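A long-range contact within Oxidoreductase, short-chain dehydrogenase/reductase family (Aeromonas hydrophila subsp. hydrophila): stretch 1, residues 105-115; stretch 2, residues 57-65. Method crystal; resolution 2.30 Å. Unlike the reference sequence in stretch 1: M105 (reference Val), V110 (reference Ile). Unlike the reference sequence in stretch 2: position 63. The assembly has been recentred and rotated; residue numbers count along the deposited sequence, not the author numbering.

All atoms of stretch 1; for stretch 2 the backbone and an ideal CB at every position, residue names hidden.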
# COMPACT_ATOMS: atom_id res chain seq x y z
N MSE A 105 -19.32 -18.12 0.23
CA MSE A 105 -19.54 -16.89 -0.51
C MSE A 105 -20.52 -15.95 0.17
O MSE A 105 -20.40 -14.73 0.06
CB MSE A 105 -19.98 -17.21 -1.93
CG MSE A 105 -21.44 -17.53 -2.09
SE MSE A 105 -21.84 -17.84 -3.96
CE MSE A 105 -20.08 -18.45 -4.51
N GLU A 106 -21.50 -16.53 0.87
CA GLU A 106 -22.49 -15.73 1.56
C GLU A 106 -21.91 -15.06 2.80
O GLU A 106 -22.28 -13.94 3.14
CB GLU A 106 -23.75 -16.54 1.89
CG GLU A 106 -24.65 -16.78 0.67
CD GLU A 106 -26.03 -17.28 1.05
OE1 GLU A 106 -26.58 -18.11 0.28
OE2 GLU A 106 -26.57 -16.86 2.10
N SER A 107 -20.99 -15.73 3.47
CA SER A 107 -20.29 -15.08 4.55
C SER A 107 -19.32 -14.03 4.00
O SER A 107 -18.95 -13.10 4.72
CB SER A 107 -19.52 -16.09 5.41
OG SER A 107 -18.13 -15.85 5.33
N ASN A 108 -18.94 -14.19 2.75
CA ASN A 108 -17.97 -13.30 2.20
C ASN A 108 -18.43 -12.23 1.28
O ASN A 108 -18.09 -11.11 1.48
CB ASN A 108 -16.80 -14.05 1.64
CG ASN A 108 -16.09 -14.77 2.68
OD1 ASN A 108 -16.53 -14.84 3.79
ND2 ASN A 108 -14.98 -15.31 2.35
N LEU A 109 -19.20 -12.55 0.27
CA LEU A 109 -19.59 -11.53 -0.62
C LEU A 109 -20.79 -10.79 -0.11
O LEU A 109 -20.85 -9.64 -0.18
CB LEU A 109 -19.82 -12.10 -1.97
CG LEU A 109 -20.24 -11.12 -3.02
CD1 LEU A 109 -19.39 -9.90 -3.07
CD2 LEU A 109 -20.22 -11.85 -4.30
N VAL A 110 -21.73 -11.50 0.42
CA VAL A 110 -22.96 -10.95 0.97
C VAL A 110 -22.66 -10.01 2.15
O VAL A 110 -23.21 -8.90 2.22
CB VAL A 110 -23.93 -12.08 1.40
CG1 VAL A 110 -25.15 -11.52 2.10
CG2 VAL A 110 -24.35 -12.90 0.19
N SER A 111 -21.79 -10.45 3.06
CA SER A 111 -21.44 -9.60 4.19
C SER A 111 -20.74 -8.38 3.63
O SER A 111 -21.02 -7.26 4.06
CB SER A 111 -20.57 -10.34 5.22
OG SER A 111 -19.21 -10.45 4.81
N THR A 112 -19.88 -8.57 2.63
CA THR A 112 -19.14 -7.44 2.07
C THR A 112 -20.09 -6.41 1.47
O THR A 112 -19.93 -5.21 1.71
CB THR A 112 -18.06 -7.86 1.06
OG1 THR A 112 -17.08 -8.67 1.71
CG2 THR A 112 -17.35 -6.63 0.50
N ILE A 113 -21.08 -6.88 0.73
CA ILE A 113 -22.07 -6.00 0.08
C ILE A 113 -22.96 -5.26 1.07
O ILE A 113 -23.21 -4.06 0.91
CB ILE A 113 -22.90 -6.76 -0.96
CG1 ILE A 113 -22.00 -7.12 -2.15
CG2 ILE A 113 -24.10 -5.93 -1.43
CD1 ILE A 113 -22.64 -7.96 -3.22
N LEU A 114 -23.44 -5.97 2.09
CA LEU A 114 -24.34 -5.40 3.09
C LEU A 114 -23.64 -4.39 4.01
O LEU A 114 -24.20 -3.35 4.34
CB LEU A 114 -24.97 -6.51 3.93
CG LEU A 114 -25.94 -7.48 3.25
CD1 LEU A 114 -26.08 -8.71 4.12
CD2 LEU A 114 -27.32 -6.85 2.98
N VAL A 115 -22.40 -4.68 4.40
CA VAL A 115 -21.63 -3.72 5.19
C VAL A 115 -21.38 -2.45 4.37
O VAL A 115 -21.49 -1.33 4.88
CB VAL A 115 -20.33 -4.35 5.72
CG1 VAL A 115 -19.38 -3.30 6.31
CG2 VAL A 115 -20.66 -5.42 6.76
N UNK A 57 -24.38 -11.68 12.78
CA UNK A 57 -24.05 -12.46 11.60
C UNK A 57 -24.30 -11.56 10.40
O UNK A 57 -25.45 -11.29 10.05
CB UNK A 57 -24.87 -13.75 11.52
N UNK A 58 -23.22 -11.11 9.77
CA UNK A 58 -23.29 -10.04 8.78
C UNK A 58 -23.81 -10.44 7.40
O UNK A 58 -23.70 -9.68 6.44
CB UNK A 58 -21.90 -9.43 8.62
N UNK A 59 -24.44 -11.62 7.32
CA UNK A 59 -24.96 -12.12 6.05
C UNK A 59 -26.48 -11.98 5.89
O UNK A 59 -27.05 -12.53 4.96
CB UNK A 59 -24.57 -13.59 5.90
N UNK A 60 -27.13 -11.23 6.79
CA UNK A 60 -28.57 -10.96 6.68
C UNK A 60 -28.92 -9.50 6.92
O UNK A 60 -28.52 -8.91 7.93
CB UNK A 60 -29.34 -11.83 7.67
N UNK A 61 -29.67 -8.92 5.98
CA UNK A 61 -29.94 -7.48 5.90
C UNK A 61 -30.46 -6.87 7.20
O UNK A 61 -30.07 -5.76 7.57
CB UNK A 61 -30.95 -7.21 4.79
N UNK A 62 -31.35 -7.58 7.88
CA UNK A 62 -31.86 -7.13 9.18
C UNK A 62 -30.76 -7.15 10.24
O UNK A 62 -30.58 -6.17 10.96
CB UNK A 62 -33.03 -8.01 9.63
N UNK A 63 -30.01 -8.25 10.30
CA UNK A 63 -28.92 -8.43 11.26
C UNK A 63 -27.84 -7.34 11.15
O UNK A 63 -27.24 -6.93 12.15
CB UNK A 63 -28.28 -9.81 11.06
N UNK A 64 -27.60 -6.86 9.93
CA UNK A 64 -26.65 -5.78 9.68
C UNK A 64 -27.20 -4.45 10.19
O UNK A 64 -26.47 -3.68 10.82
CB UNK A 64 -26.33 -5.68 8.19
N UNK A 65 -28.48 -4.21 9.92
CA UNK A 65 -29.20 -3.02 10.39
C UNK A 65 -29.12 -2.87 11.91
O UNK A 65 -28.84 -1.78 12.41
CB UNK A 65 -30.67 -3.08 9.95

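Position 57 opens a type I beta turn that runs to position 60. Its ideal CB has no atom of stretch 1 within 5.5 Å, so the helix places little constraint here and many side chains, polar ones included, would suit. The deposited residue is D57, chi1 t, whose OD1 stays 6.1 Å from S107 CB, the nearest approach of this side chain to stretch 1.

At position 58 the CA-to-CB bond points sideways relative to stretch 1, and the ideal CB lies 3.8 Å from S111 CB and 4.6 Å from V115 CG2. The backbone is already close: the carbonyl O of 58 meets S111 CA at 3.2 Å, a CA-H...O contact with an angle of 148° at the hydrogen. The valine methyl favours an aliphatic chain, and leucine, isoleucine, valine or methionine are all reasonable. The residue is L58 (chi1 m, chi2 t); its CD1 packs 4.1 Å from V115 CG2, while its carbonyl O also lies 3.5 Å from L114 CD1.

At position 59 the CA lies 4.7 Å from S111 CA, the shortest CA-to-CA distance between the stretches. The ideal CB is 3.6 Å from E106 O, 4.4 Å from V110 CG1 and 4.7 Å from S107 CA. Such proximity to the helix backbone suggests a small residue, alanine or serine, although the CB distances alone do not exclude a longer chain directed outward. It is A59. Its CB touches E106 O at 3.5 Å and forms an apolar contact with V110 CG1 at 4.3 Å.

Position 60 points away from stretch 1 and precedes a helix, an N-cap position where serine, threonine, aspartate or asparagine would be common choices. H60 is found instead, the closest approach of its side chain being 5.3 Å, from H60 CE1 to E106 OE2, but its backbone N lies 3.8 Å from L114 CD1.

At position 61 CA-to-CB is sideways and the ideal CB is 4.1 Å from L114 CD2. An aliphatic or aromatic chain could cover this methyl, as could the carbon atoms of a longer polar one. H61, chi1 t, brings the edge of its ring to it, CD2 lying 3.8 Å from L114 CD2.

Positions 62 and 63 do not reach stretch 1, so polar residues fit as well as others; they are E62 and D63.

Position 64 turns back toward the helix, its ideal CB 4.5 Å from L114 CB. Valine, isoleucine, leucine or alanine would suit this apolar neighbour. V64, chi1 t, places CG2 3.9 Å from L114 CB.

Position 65 is again out of reach and unconstrained by stretch 1; it is D65.

Stretch 2 57-65: DLAHHEDVD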
# COMPACT_ATOMS: atom_id res chain seq x y z
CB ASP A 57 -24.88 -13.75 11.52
CG ASP A 57 -24.31 -14.76 10.52
OD1 ASP A 57 -23.13 -14.62 10.12
OD2 ASP A 57 -25.04 -15.69 10.13
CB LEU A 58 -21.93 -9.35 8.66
CG LEU A 58 -21.51 -8.63 9.94
CD1 LEU A 58 -20.11 -8.11 9.81
CD2 LEU A 58 -22.47 -7.49 10.27
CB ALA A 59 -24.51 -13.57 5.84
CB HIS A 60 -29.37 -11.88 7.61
CG HIS A 60 -29.60 -13.25 7.05
ND1 HIS A 60 -28.64 -14.24 7.09
CD2 HIS A 60 -30.67 -13.78 6.41
CE1 HIS A 60 -29.11 -15.33 6.51
NE2 HIS A 60 -30.34 -15.08 6.10
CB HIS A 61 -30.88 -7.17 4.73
CG HIS A 61 -31.08 -5.70 4.47
ND1 HIS A 61 -32.30 -5.08 4.58
CD2 HIS A 61 -30.20 -4.73 4.13
CE1 HIS A 61 -32.17 -3.80 4.30
NE2 HIS A 61 -30.90 -3.56 4.03
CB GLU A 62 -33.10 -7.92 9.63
CG GLU A 62 -33.04 -9.44 9.46
CD GLU A 62 -33.46 -9.90 8.07
OE1 GLU A 62 -32.69 -10.67 7.45
OE2 GLU A 62 -34.55 -9.50 7.61
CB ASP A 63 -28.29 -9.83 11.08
CG ASP A 63 -29.31 -10.97 11.23
OD1 ASP A 63 -30.42 -10.88 10.67
OD2 ASP A 63 -28.99 -11.97 11.91
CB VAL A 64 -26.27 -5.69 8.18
CG1 VAL A 64 -25.41 -4.45 7.90
CG2 VAL A 64 -25.53 -6.94 7.76
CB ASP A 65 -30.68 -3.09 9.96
CG ASP A 65 -30.88 -2.86 8.46
OD1 ASP A 65 -30.20 -2.00 7.86
OD2 ASP A 65 -31.76 -3.53 7.87
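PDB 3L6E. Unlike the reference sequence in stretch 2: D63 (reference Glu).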